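Local coordinates for short-chain dehydrogenase/reductase SDR (Burkholderia phymatum, PDB 5IG2), which binds NAD and, as a short-chain dehydrogenase/reductase, probably oxidises alcohols or reduces carbonyl groups with that cofactor, at residues L107-A112 against Q219-Q224; A112-W117 against L214-Q219; S151-L156 against I163-K168; G202-E207 against Q230-V235. One frame throughout, in Å; residues are numbered along the deposited sequence.

The four contacts follow the carboxyl-edge loops of a Rossmann fold, whose helices flank a parallel sheet. Along the chain the spans of contacts 2 and 3 both lie within that of contact 1, while contact 4 opens inside those of contacts 1 and 2 and closes after them. Contact 1 joins the loop before helix 112-140 to the start of helix 222-236, which contact 4 also uses; contact 2, about 9 Å away between centres, joins the start of helix 112-140 to the loop before helix 222-236. Between centres, contact 3 is about 18 Å from contact 1 and 15 Å from contact 4; its Ile163 packs on contacts 1 and 2. Contacts 3 and 4 touch NAD, contacts 1 and 2 a second subunit.

Contact 1 (L107-A112 against Q219-Q224); sequences LWESSA and QPTRSQ
Glu109 carries most of the polar chemistry between 107-112 and 219-224, and one oxygen of its carboxylate does the bonding to protein. OE1 of Glu109 accepts from OG of Ser223 at 2.6 Å and from OG1 of Thr221 at 2.7 Å. The two hydroxyls arrive from opposite faces of the carboxylate, 36° and 50° out of its plane respectively, and so straddle the oxygen. The side chain reaches them because it runs extended beyond CG, with chi2 at 180°.

Water completes the grip on the other oxygen. One molecule donates to OE2 of Glu109 at 2.7 Å and accepts from the backbone N of Ser223. A second accepts from NE2 of Gln224 and lies 2.8 Å from OG of Ser110, linking Ser110 to Gln224 through water. NE2 of Gln224 also comes within 3.1 Å of the carbonyl O of Glu109.

Thr221 is itself set in place by a capping box with Gln224 at the start of helix 222-236. OG1 of Thr221, the N-cap residue, accepts from N of Gln224 at 3.2 Å, and OE1 of Gln224 takes the N-H of Thr221 in return. OG of Ser223 is additionally hydrogen-bonded to N of Phe106, while the 107-112 side rests on a second subunit, where Asp181 of that subunit bonds N of Leu107.

A carboxylate held by two hydroxyls and a water beside a helix N-terminus is probably stabilised in its charged form, and the loop is thereby fastened to the first turn of the helix.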
# COMPACT_ATOMS: atom_id res chain seq x y z
N LEU B 107 55.98 -13.80 21.24
CA LEU B 107 56.96 -12.74 21.06
C LEU B 107 58.14 -13.18 20.20
O LEU B 107 58.59 -12.43 19.32
CB LEU B 107 57.45 -12.25 22.42
CG LEU B 107 58.24 -10.94 22.35
CD1 LEU B 107 57.37 -9.82 21.77
CD2 LEU B 107 58.77 -10.59 23.74
N TRP B 108 58.65 -14.40 20.42
CA TRP B 108 59.83 -14.87 19.69
C TRP B 108 59.54 -15.24 18.24
O TRP B 108 60.48 -15.39 17.46
CB TRP B 108 60.45 -16.08 20.40
CG TRP B 108 59.48 -17.22 20.55
CD1 TRP B 108 59.25 -18.25 19.66
CD2 TRP B 108 58.57 -17.43 21.64
NE1 TRP B 108 58.27 -19.08 20.14
CE2 TRP B 108 57.83 -18.60 21.35
CE3 TRP B 108 58.32 -16.74 22.83
CZ2 TRP B 108 56.85 -19.10 22.22
CZ3 TRP B 108 57.35 -17.23 23.69
CH2 TRP B 108 56.63 -18.41 23.38
N GLU B 109 58.27 -15.41 17.86
CA GLU B 109 57.96 -15.73 16.47
C GLU B 109 57.96 -14.52 15.55
O GLU B 109 57.99 -14.70 14.33
CB GLU B 109 56.60 -16.42 16.38
CG GLU B 109 56.58 -17.77 17.06
CD GLU B 109 55.23 -18.45 16.95
OE1 GLU B 109 54.23 -17.75 16.71
OE2 GLU B 109 55.17 -19.68 17.13
N SER B 110 57.92 -13.30 16.09
CA SER B 110 57.93 -12.11 15.26
C SER B 110 59.32 -11.89 14.65
O SER B 110 60.34 -12.32 15.19
CB SER B 110 57.54 -10.88 16.07
OG SER B 110 56.19 -10.94 16.50
N SER B 111 59.35 -11.17 13.54
CA SER B 111 60.60 -10.94 12.82
C SER B 111 61.27 -9.66 13.30
O SER B 111 60.65 -8.81 13.96
CB SER B 111 60.33 -10.84 11.32
OG SER B 111 59.53 -9.70 11.07
N ALA B 112 62.55 -9.52 12.95
CA ALA B 112 63.23 -8.24 13.15
C ALA B 112 62.48 -7.11 12.46
O ALA B 112 62.36 -6.00 13.00
CB ALA B 112 64.67 -8.32 12.64
N GLN B 219 55.39 -17.12 6.01
CA GLN B 219 53.97 -17.24 6.31
C GLN B 219 53.70 -16.89 7.78
O GLN B 219 54.55 -17.10 8.64
CB GLN B 219 53.49 -18.66 6.04
CG GLN B 219 53.45 -19.03 4.58
CD GLN B 219 52.22 -18.48 3.92
OE1 GLN B 219 51.19 -19.15 3.84
NE2 GLN B 219 52.29 -17.23 3.46
N PRO B 220 52.52 -16.35 8.08
CA PRO B 220 52.17 -16.09 9.48
C PRO B 220 51.99 -17.39 10.26
O PRO B 220 51.55 -18.41 9.71
CB PRO B 220 50.86 -15.31 9.39
CG PRO B 220 50.81 -14.81 7.95
CD PRO B 220 51.47 -15.88 7.16
N THR B 221 52.35 -17.36 11.54
CA THR B 221 52.25 -18.55 12.38
C THR B 221 50.85 -18.69 12.96
O THR B 221 50.03 -17.77 12.90
CB THR B 221 53.26 -18.49 13.53
OG1 THR B 221 52.92 -17.41 14.40
CG2 THR B 221 54.69 -18.29 13.00
N ARG B 222 50.59 -19.86 13.55
CA ARG B 222 49.33 -20.08 14.26
C ARG B 222 49.06 -18.98 15.29
O ARG B 222 47.97 -18.38 15.31
CB ARG B 222 49.34 -21.45 14.93
CG ARG B 222 48.01 -21.84 15.54
CD ARG B 222 48.20 -22.88 16.64
NE ARG B 222 49.08 -22.36 17.68
CZ ARG B 222 48.74 -21.44 18.57
NH1 ARG B 222 49.62 -21.02 19.47
NH2 ARG B 222 47.51 -20.92 18.57
N SER B 223 50.03 -18.69 16.16
CA SER B 223 49.79 -17.69 17.20
C SER B 223 49.63 -16.29 16.62
O SER B 223 48.93 -15.45 17.20
CB SER B 223 50.92 -17.73 18.25
OG SER B 223 52.05 -16.94 17.87
N GLN B 224 50.27 -16.01 15.48
CA GLN B 224 50.08 -14.71 14.86
C GLN B 224 48.68 -14.59 14.27
O GLN B 224 48.02 -13.56 14.44
CB GLN B 224 51.15 -14.48 13.79
CG GLN B 224 52.54 -14.35 14.42
CD GLN B 224 53.68 -14.48 13.44
OE1 GLN B 224 53.48 -14.83 12.27
NE2 GLN B 224 54.91 -14.21 13.92
O HOH W 1 52.54 -20.13 16.55
O HOH W 2 54.77 -13.39 16.70

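Contact 2 (A112-W117 against L214-Q219); sequences ANDWAW and LRNEAQ
Asn113 and Asp114, in the first turn of helix 112-140, fasten the irregular segment 214-219 that leads toward helix 222-236. The amide of Asn113 lies over the backbone of Leu214 and Arg215. Its ND2 donates to O of Arg215 at 3.1 Å, a bent bond of 140° in which the donor sits above the carbonyl plane, although the acceptor stays close to the plane of the Asn113 amide. CB of the same asparagine is 3.3 Å from O of Leu214, a carbonyl that accepts from NH1 of Arg210.

The neighbouring pair is straighter. ND2 of Asn216 points at OD1 of Asp114 across 2.8 Å with an angle of 179°, meeting the oxygen on its syn side. Carboxylate and amide planes stand almost perpendicular. In this Rossmann-type fold, 214-219 belongs to the loop between strand 189-194 and helix 222-236, and it packs on the start of helix 112-140; here OD2 of Asp114 accepts from N of Ser111 just before the helix. OD1 of Asp114 also forms a salt bridge with Arg210, and OD1 of Asn216 is bonded to OG of Ser111, so Asp114 and Asn216 each have a further partner.

Leu214 supplies the apolar side, its two methyls parted between different residues. CD2 lies 3.5 Å from OD1 of Asn113 and also approaches CB of Ala116, at 4.2 Å. CD1 instead rests against CA and CB of Trp117, 3.9 Å from CB. CG of Trp117, anti to the backbone N (chi1 177°), starts the ring away from Leu214; the indole packs on Val101, Arg210 and Pro211, and the side chain comes within about 5 Å of the bound NAD.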
# COMPACT_ATOMS: atom_id res chain seq x y z
N ALA B 112 62.55 -9.52 12.95
CA ALA B 112 63.23 -8.24 13.15
C ALA B 112 62.48 -7.11 12.46
O ALA B 112 62.36 -6.00 13.00
CB ALA B 112 64.67 -8.32 12.64
N ASN B 113 61.95 -7.38 11.26
CA ASN B 113 61.18 -6.37 10.54
C ASN B 113 59.94 -5.95 11.33
O ASN B 113 59.53 -4.78 11.28
CB ASN B 113 60.77 -6.89 9.16
CG ASN B 113 61.89 -6.79 8.13
OD1 ASN B 113 62.93 -6.17 8.36
ND2 ASN B 113 61.67 -7.40 6.97
N ASP B 114 59.31 -6.90 12.04
CA ASP B 114 58.14 -6.54 12.85
C ASP B 114 58.53 -5.54 13.93
O ASP B 114 57.82 -4.54 14.15
CB ASP B 114 57.53 -7.78 13.49
CG ASP B 114 56.89 -8.73 12.49
OD1 ASP B 114 56.48 -8.30 11.39
OD2 ASP B 114 56.80 -9.94 12.82
N TRP B 115 59.63 -5.80 14.62
CA TRP B 115 60.11 -4.87 15.64
C TRP B 115 60.43 -3.50 15.04
O TRP B 115 60.03 -2.47 15.58
CB TRP B 115 61.35 -5.43 16.34
CG TRP B 115 61.10 -6.59 17.26
CD1 TRP B 115 61.16 -7.92 16.95
CD2 TRP B 115 60.79 -6.52 18.66
NE1 TRP B 115 60.88 -8.68 18.06
CE2 TRP B 115 60.65 -7.85 19.13
CE3 TRP B 115 60.61 -5.47 19.56
CZ2 TRP B 115 60.35 -8.15 20.46
CZ3 TRP B 115 60.30 -5.77 20.88
CH2 TRP B 115 60.17 -7.10 21.32
N ALA B 116 61.17 -3.49 13.93
CA ALA B 116 61.54 -2.22 13.30
C ALA B 116 60.31 -1.44 12.86
O ALA B 116 60.27 -0.20 12.96
CB ALA B 116 62.46 -2.48 12.11
N TRP B 117 59.30 -2.13 12.33
CA TRP B 117 58.11 -1.45 11.84
C TRP B 117 57.34 -0.81 12.98
O TRP B 117 57.08 0.40 12.97
CB TRP B 117 57.22 -2.45 11.09
CG TRP B 117 55.91 -1.87 10.60
CD1 TRP B 117 55.71 -0.64 10.04
CD2 TRP B 117 54.62 -2.50 10.65
NE1 TRP B 117 54.38 -0.48 9.71
CE2 TRP B 117 53.69 -1.60 10.08
CE3 TRP B 117 54.16 -3.74 11.11
CZ2 TRP B 117 52.32 -1.91 9.96
CZ3 TRP B 117 52.80 -4.05 11.00
CH2 TRP B 117 51.90 -3.13 10.42
N LEU B 214 59.84 -3.61 4.87
CA LEU B 214 59.71 -4.34 6.13
C LEU B 214 58.74 -5.52 6.04
O LEU B 214 58.34 -6.06 7.07
CB LEU B 214 59.29 -3.39 7.24
CG LEU B 214 60.34 -2.31 7.51
CD1 LEU B 214 59.84 -1.23 8.49
CD2 LEU B 214 61.61 -2.96 8.02
N ARG B 215 58.37 -5.94 4.83
CA ARG B 215 57.49 -7.09 4.69
C ARG B 215 58.19 -8.37 5.15
O ARG B 215 59.42 -8.48 5.16
CB ARG B 215 57.03 -7.26 3.25
CG ARG B 215 56.19 -6.12 2.76
CD ARG B 215 55.09 -6.61 1.83
NE ARG B 215 54.62 -5.54 0.96
CZ ARG B 215 53.81 -4.56 1.35
NH1 ARG B 215 53.44 -3.63 0.47
NH2 ARG B 215 53.37 -4.50 2.60
N ASN B 216 57.37 -9.34 5.54
CA ASN B 216 57.84 -10.66 5.96
C ASN B 216 57.69 -11.63 4.80
O ASN B 216 56.59 -11.79 4.26
CB ASN B 216 57.05 -11.15 7.17
CG ASN B 216 57.27 -10.29 8.40
OD1 ASN B 216 58.41 -9.96 8.72
ND2 ASN B 216 56.18 -9.93 9.08
N GLU B 217 58.79 -12.28 4.42
CA GLU B 217 58.68 -13.33 3.42
C GLU B 217 57.95 -14.55 3.97
O GLU B 217 57.22 -15.21 3.23
CB GLU B 217 60.08 -13.72 2.91
N ALA B 218 58.10 -14.82 5.26
CA ALA B 218 57.54 -16.02 5.87
C ALA B 218 56.02 -15.94 6.00
O ALA B 218 55.43 -14.86 6.10
CB ALA B 218 58.15 -16.24 7.25
N GLN B 219 55.39 -17.12 6.01
CA GLN B 219 53.97 -17.24 6.31
C GLN B 219 53.70 -16.89 7.78
O GLN B 219 54.55 -17.10 8.64
CB GLN B 219 53.49 -18.66 6.04
CG GLN B 219 53.45 -19.03 4.58
CD GLN B 219 52.22 -18.48 3.92
OE1 GLN B 219 51.19 -19.15 3.84
NE2 GLN B 219 52.29 -17.23 3.46

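Contact 3 (S151-L156 against I163-K168); sequences SVAGLL and IYNASK. With NAD (nicotinamide-adenine-dinucleotide), chain F; ACT (acetate ion), chain G.
The backbones of Ala153 and Gly154 run close against helix 162-185, with CA of Gly154 4.2 Å from CA of Lys168 and CA of Ala153 5.0 Å from that of Asn165. CB of Ala153 touches CE2 of Tyr164 at 3.7 Å and OD1 of Asn165 at 3.4 Å; CB of Lys168 meets the backbone of Gly154.

Ser151, Tyr164 and Lys168 form the Ser-Tyr-Lys arrangement of the classical short-chain dehydrogenases, with the tyrosine and lysine in the family's YxxxK pattern. An acetate, probably from the crystallisation liquor, accepts through OXT from OG of Ser151 and OH of Tyr164, each at 2.6 Å. Since these residues are catalytic in relatives, OXT probably marks where a substrate oxygen would lie. OXT and the nicotinamide ribose O2D lie at the edge of the tyrosine ring, and O2D donates to OH of Tyr164 at 2.7 Å. The ring reaches them with CG anti to the backbone N (chi1 -177°), while CG of Lys168 lies 4.0 Å above one face, offset toward the rim. NZ of Lys168 then bridges the ribose, donating to O2D and, at 2.9 Å, to O3D, and also binds O of Thr149. OG of Ser151 accepts from N of Ala153 in an ST turn, using the same oxygen that donates to the acetate.

The site lies beyond the end of strand 144-149, where the loop turns back onto helix 162-185; Asn122 of helix 112-140 touches Tyr164, helix 267-279 covers Leu155 and Leu156, and ND2 of Asn165 bonds O of Pro158 and, on a second subunit, OG1 of Thr177.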
# COMPACT_ATOMS: atom_id res chain seq x y z
N SER B 151 48.13 3.66 24.84
CA SER B 151 47.12 2.61 24.86
C SER B 151 47.04 2.08 26.27
O SER B 151 47.97 2.30 27.05
CB SER B 151 47.49 1.46 23.90
OG SER B 151 46.65 0.35 24.10
N VAL B 152 45.97 1.37 26.63
CA VAL B 152 46.03 0.56 27.85
C VAL B 152 47.11 -0.50 27.73
O VAL B 152 47.60 -1.00 28.75
CB VAL B 152 44.66 -0.08 28.18
CG1 VAL B 152 43.60 1.00 28.38
CG2 VAL B 152 44.24 -1.08 27.10
N ALA B 153 47.53 -0.85 26.50
CA ALA B 153 48.67 -1.75 26.32
C ALA B 153 49.99 -1.12 26.74
O ALA B 153 51.02 -1.82 26.75
CB ALA B 153 48.78 -2.19 24.86
N GLY B 154 50.02 0.18 27.02
CA GLY B 154 51.17 0.80 27.65
C GLY B 154 51.12 0.75 29.16
O GLY B 154 52.06 1.19 29.82
N LEU B 155 50.02 0.24 29.71
CA LEU B 155 49.86 0.10 31.15
C LEU B 155 49.75 -1.35 31.58
O LEU B 155 49.87 -1.62 32.78
CB LEU B 155 48.60 0.85 31.62
CG LEU B 155 48.47 2.33 31.21
CD1 LEU B 155 47.06 2.84 31.56
CD2 LEU B 155 49.55 3.16 31.87
N LEU B 156 49.53 -2.27 30.64
CA LEU B 156 49.37 -3.70 30.86
C LEU B 156 50.30 -4.43 29.91
O LEU B 156 50.90 -3.82 29.01
CB LEU B 156 47.94 -4.16 30.58
CG LEU B 156 46.83 -3.53 31.40
CD1 LEU B 156 45.49 -3.89 30.81
CD2 LEU B 156 46.93 -4.03 32.82
N ILE B 163 55.36 -6.84 21.15
CA ILE B 163 56.02 -5.75 20.43
C ILE B 163 55.21 -4.48 20.56
O ILE B 163 55.75 -3.40 20.83
CB ILE B 163 56.24 -6.12 18.95
CG1 ILE B 163 57.22 -7.28 18.82
CG2 ILE B 163 56.78 -4.93 18.18
CD1 ILE B 163 57.44 -7.72 17.38
N TYR B 164 53.90 -4.60 20.38
CA TYR B 164 53.01 -3.46 20.53
C TYR B 164 53.01 -2.96 21.97
O TYR B 164 53.15 -1.75 22.22
CB TYR B 164 51.61 -3.87 20.09
CG TYR B 164 50.56 -2.78 20.11
CD1 TYR B 164 50.47 -1.85 19.07
CD2 TYR B 164 49.65 -2.69 21.16
CE1 TYR B 164 49.50 -0.86 19.07
CE2 TYR B 164 48.66 -1.70 21.17
CZ TYR B 164 48.59 -0.79 20.12
OH TYR B 164 47.62 0.19 20.14
N ASN B 165 52.87 -3.88 22.94
CA ASN B 165 52.93 -3.51 24.35
C ASN B 165 54.19 -2.71 24.65
O ASN B 165 54.13 -1.63 25.24
CB ASN B 165 52.90 -4.75 25.25
CG ASN B 165 51.63 -5.57 25.10
OD1 ASN B 165 50.62 -5.08 24.59
ND2 ASN B 165 51.67 -6.83 25.57
N ALA B 166 55.34 -3.25 24.24
CA ALA B 166 56.62 -2.62 24.54
C ALA B 166 56.68 -1.21 23.97
O ALA B 166 57.12 -0.27 24.65
CB ALA B 166 57.77 -3.48 24.01
N SER B 167 56.20 -1.03 22.74
CA SER B 167 56.24 0.29 22.13
C SER B 167 55.35 1.27 22.90
O SER B 167 55.69 2.44 23.07
CB SER B 167 55.84 0.22 20.65
OG SER B 167 54.46 -0.08 20.46
N LYS B 168 54.21 0.79 23.39
CA LYS B 168 53.30 1.67 24.10
C LYS B 168 53.77 1.97 25.52
O LYS B 168 53.52 3.07 26.03
CB LYS B 168 51.89 1.06 24.09
CG LYS B 168 51.28 0.96 22.68
CD LYS B 168 51.24 2.33 22.00
CE LYS B 168 50.41 2.30 20.72
NZ LYS B 168 50.24 3.68 20.15
PA NAD F . 43.77 3.57 12.48
O1A NAD F . 44.36 2.50 11.66
O2A NAD F . 42.28 3.82 12.21
O5B NAD F . 44.55 4.96 12.36
C5B NAD F . 45.98 5.02 12.45
C4B NAD F . 46.47 5.77 11.24
O4B NAD F . 47.91 5.89 11.30
C3B NAD F . 46.13 5.14 9.88
O3B NAD F . 45.43 6.04 9.04
C2B NAD F . 47.51 4.80 9.29
O2B NAD F . 47.55 4.97 7.87
C1B NAD F . 48.39 5.84 9.98
N9A NAD F . 49.81 5.50 10.00
C8A NAD F . 50.37 4.27 10.21
N7A NAD F . 51.67 4.24 10.05
C5A NAD F . 51.99 5.55 9.73
C6A NAD F . 53.21 6.18 9.43
N6A NAD F . 54.37 5.54 9.32
N1A NAD F . 53.19 7.51 9.19
C2A NAD F . 52.01 8.15 9.23
N3A NAD F . 50.79 7.66 9.48
C4A NAD F . 50.85 6.34 9.71
O3 NAD F . 43.97 3.23 14.02
PN NAD F . 43.71 4.08 15.35
O1N NAD F . 42.96 5.32 15.02
O2N NAD F . 43.16 3.15 16.35
O5D NAD F . 45.22 4.42 15.73
C5D NAD F . 45.58 5.67 16.36
C4D NAD F . 46.41 5.36 17.58
O4D NAD F . 45.57 4.80 18.63
C3D NAD F . 47.55 4.37 17.37
O3D NAD F . 48.72 4.84 18.03
C2D NAD F . 47.04 3.11 18.08
O2D NAD F . 48.13 2.30 18.52
C1D NAD F . 46.27 3.75 19.22
N1N NAD F . 45.27 2.86 19.97
C2N NAD F . 44.24 2.32 19.28
C3N NAD F . 43.30 1.54 19.94
C7N NAD F . 42.05 1.04 19.29
O7N NAD F . 41.43 0.10 19.81
N7N NAD F . 41.72 1.54 18.11
C4N NAD F . 43.43 1.35 21.31
C5N NAD F . 44.49 1.94 21.99
C6N NAD F . 45.41 2.68 21.30
C ACT G . 45.03 -1.56 21.67
O ACT G . 44.50 -2.08 22.68
OXT ACT G . 45.91 -0.69 21.89
CH3 ACT G . 44.65 -1.94 20.27

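Contact 4 (G202-E207 against Q230-V235); sequences GIADAE and QLQRAV. With NAD (nicotinamide-adenine-dinucleotide), chain F.
Ala204 is the hub between 202-207 and helix 222-236, its methyl group directed at Leu231 and Gln232. CB of Ala204 lies 4.0 Å from CG of Leu231, whose CD2 also reaches CA of Ala204. The first torsion of Leu231, with CG anti to its backbone N (chi1 -179°), is what puts CG against the Ala204 methyl.

Gln232 takes a different course. Its chain bends sharply at chi2, -88°, folding CD back over the methyl of Ala204, 3.7 Å from CB. The amide then ends near two oxygens: NE2 makes a weak hydrogen bond of 3.3 Å to OD1 of Asp205 and stands the same distance from O of Ala204. The planes of the Asp205 carboxylate and the Gln232 amide are turned 90° from each other.

Ile203 and Val235 make the second apolar meeting, their side chains crossing at about a right angle with CG2 of Ile203 3.7 Å from CG2 of Val235. Ile203 divides its branches between protein and cofactor. CG2 touches both Val235 and the carboxamide N7N of NAD, at 3.5 Å, whereas CD1, at the end of the other branch, lies near the ribose carbon C2D. Phe198 backs Leu231 and Val235 from a neighbouring loop.

At the start of the segment, the backbone N of Gly202 donates to the phosphate oxygen O2A of NAD at 2.9 Å. The contact therefore joins a pyrophosphate-binding turn to a helix largely through apolar contacts and one weak polar bond, a chemistry consistent with the helix closing over the nicotinamide end of the cofactor without a strong polar tie to the turn.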
# COMPACT_ATOMS: atom_id res chain seq x y z
N GLY B 202 40.79 1.37 12.22
CA GLY B 202 41.54 0.53 11.31
C GLY B 202 42.77 -0.13 11.92
O GLY B 202 43.54 -0.75 11.18
N ILE B 203 42.97 -0.03 13.24
CA ILE B 203 44.25 -0.41 13.82
C ILE B 203 44.52 -1.90 13.63
O ILE B 203 45.69 -2.31 13.51
CB ILE B 203 44.31 -0.01 15.31
CG1 ILE B 203 45.73 -0.16 15.87
CG2 ILE B 203 43.33 -0.85 16.14
CD1 ILE B 203 46.77 0.68 15.16
N ALA B 204 43.47 -2.73 13.57
CA ALA B 204 43.69 -4.15 13.34
C ALA B 204 44.07 -4.46 11.90
O ALA B 204 44.50 -5.57 11.61
CB ALA B 204 42.45 -4.97 13.71
N ASP B 205 43.94 -3.48 11.01
CA ASP B 205 44.33 -3.62 9.62
C ASP B 205 45.62 -2.89 9.31
O ASP B 205 45.85 -2.51 8.15
CB ASP B 205 43.22 -3.12 8.70
CG ASP B 205 42.80 -4.14 7.70
OD1 ASP B 205 42.02 -5.04 8.10
OD2 ASP B 205 43.26 -4.07 6.54
N ALA B 206 46.48 -2.69 10.31
CA ALA B 206 47.69 -1.88 10.13
C ALA B 206 48.60 -2.42 9.03
O ALA B 206 49.38 -1.66 8.44
CB ALA B 206 48.46 -1.78 11.46
N GLU B 207 48.52 -3.72 8.72
CA GLU B 207 49.38 -4.29 7.69
C GLU B 207 49.23 -3.56 6.36
O GLU B 207 50.15 -3.60 5.54
CB GLU B 207 49.09 -5.77 7.47
CG GLU B 207 49.60 -6.69 8.58
CD GLU B 207 51.13 -6.82 8.61
OE1 GLU B 207 51.78 -6.54 7.57
OE2 GLU B 207 51.67 -7.20 9.67
N GLN B 230 41.81 -12.17 17.10
CA GLN B 230 41.33 -11.67 18.38
C GLN B 230 41.32 -10.15 18.38
O GLN B 230 40.35 -9.53 18.83
CB GLN B 230 42.19 -12.19 19.54
N LEU B 231 42.38 -9.53 17.85
CA LEU B 231 42.43 -8.07 17.79
C LEU B 231 41.34 -7.52 16.86
O LEU B 231 40.71 -6.51 17.18
CB LEU B 231 43.82 -7.62 17.33
CG LEU B 231 43.99 -6.10 17.24
CD1 LEU B 231 43.97 -5.49 18.64
CD2 LEU B 231 45.27 -5.75 16.51
N GLN B 232 41.11 -8.17 15.72
CA GLN B 232 40.03 -7.73 14.85
C GLN B 232 38.70 -7.70 15.60
O GLN B 232 37.95 -6.72 15.52
CB GLN B 232 39.93 -8.64 13.62
CG GLN B 232 41.03 -8.45 12.59
CD GLN B 232 40.69 -7.37 11.57
OE1 GLN B 232 39.57 -6.87 11.53
NE2 GLN B 232 41.67 -7.00 10.74
N ARG B 233 38.42 -8.76 16.36
CA ARG B 233 37.15 -8.85 17.09
C ARG B 233 37.07 -7.81 18.20
O ARG B 233 36.02 -7.18 18.40
CB ARG B 233 36.99 -10.25 17.69
CG ARG B 233 36.83 -11.39 16.68
CD ARG B 233 36.76 -12.75 17.38
NE ARG B 233 35.81 -12.75 18.50
CZ ARG B 233 36.14 -12.82 19.79
NH1 ARG B 233 37.42 -12.90 20.15
NH2 ARG B 233 35.20 -12.82 20.72
N ALA B 234 38.15 -7.62 18.96
CA ALA B 234 38.11 -6.71 20.10
C ALA B 234 37.93 -5.28 19.63
O ALA B 234 37.13 -4.53 20.20
CB ALA B 234 39.39 -6.86 20.92
N VAL B 235 38.65 -4.90 18.58
CA VAL B 235 38.57 -3.55 18.05
C VAL B 235 37.17 -3.26 17.51
O VAL B 235 36.56 -2.24 17.83
CB VAL B 235 39.66 -3.36 16.98
CG1 VAL B 235 39.39 -2.14 16.12
CG2 VAL B 235 41.05 -3.27 17.66
PA NAD F . 43.77 3.57 12.48
O1A NAD F . 44.36 2.50 11.66
O2A NAD F . 42.28 3.82 12.21
O5B NAD F . 44.55 4.96 12.36
C5B NAD F . 45.98 5.02 12.45
C4B NAD F . 46.47 5.77 11.24
O4B NAD F . 47.91 5.89 11.30
C3B NAD F . 46.13 5.14 9.88
O3B NAD F . 45.43 6.04 9.04
C2B NAD F . 47.51 4.80 9.29
O2B NAD F . 47.55 4.97 7.87
C1B NAD F . 48.39 5.84 9.98
N9A NAD F . 49.81 5.50 10.00
C8A NAD F . 50.37 4.27 10.21
N7A NAD F . 51.67 4.24 10.05
C5A NAD F . 51.99 5.55 9.73
C6A NAD F . 53.21 6.18 9.43
N6A NAD F . 54.37 5.54 9.32
N1A NAD F . 53.19 7.51 9.19
C2A NAD F . 52.01 8.15 9.23
N3A NAD F . 50.79 7.66 9.48
C4A NAD F . 50.85 6.34 9.71
O3 NAD F . 43.97 3.23 14.02
PN NAD F . 43.71 4.08 15.35
O1N NAD F . 42.96 5.32 15.02
O2N NAD F . 43.16 3.15 16.35
O5D NAD F . 45.22 4.42 15.73
C5D NAD F . 45.58 5.67 16.36
C4D NAD F . 46.41 5.36 17.58
O4D NAD F . 45.57 4.80 18.63
C3D NAD F . 47.55 4.37 17.37
O3D NAD F . 48.72 4.84 18.03
C2D NAD F . 47.04 3.11 18.08
O2D NAD F . 48.13 2.30 18.52
C1D NAD F . 46.27 3.75 19.22
N1N NAD F . 45.27 2.86 19.97
C2N NAD F . 44.24 2.32 19.28
C3N NAD F . 43.30 1.54 19.94
C7N NAD F . 42.05 1.04 19.29
O7N NAD F . 41.43 0.10 19.81
N7N NAD F . 41.72 1.54 18.11
C4N NAD F . 43.43 1.35 21.31
C5N NAD F . 44.49 1.94 21.99
C6N NAD F . 45.41 2.68 21.30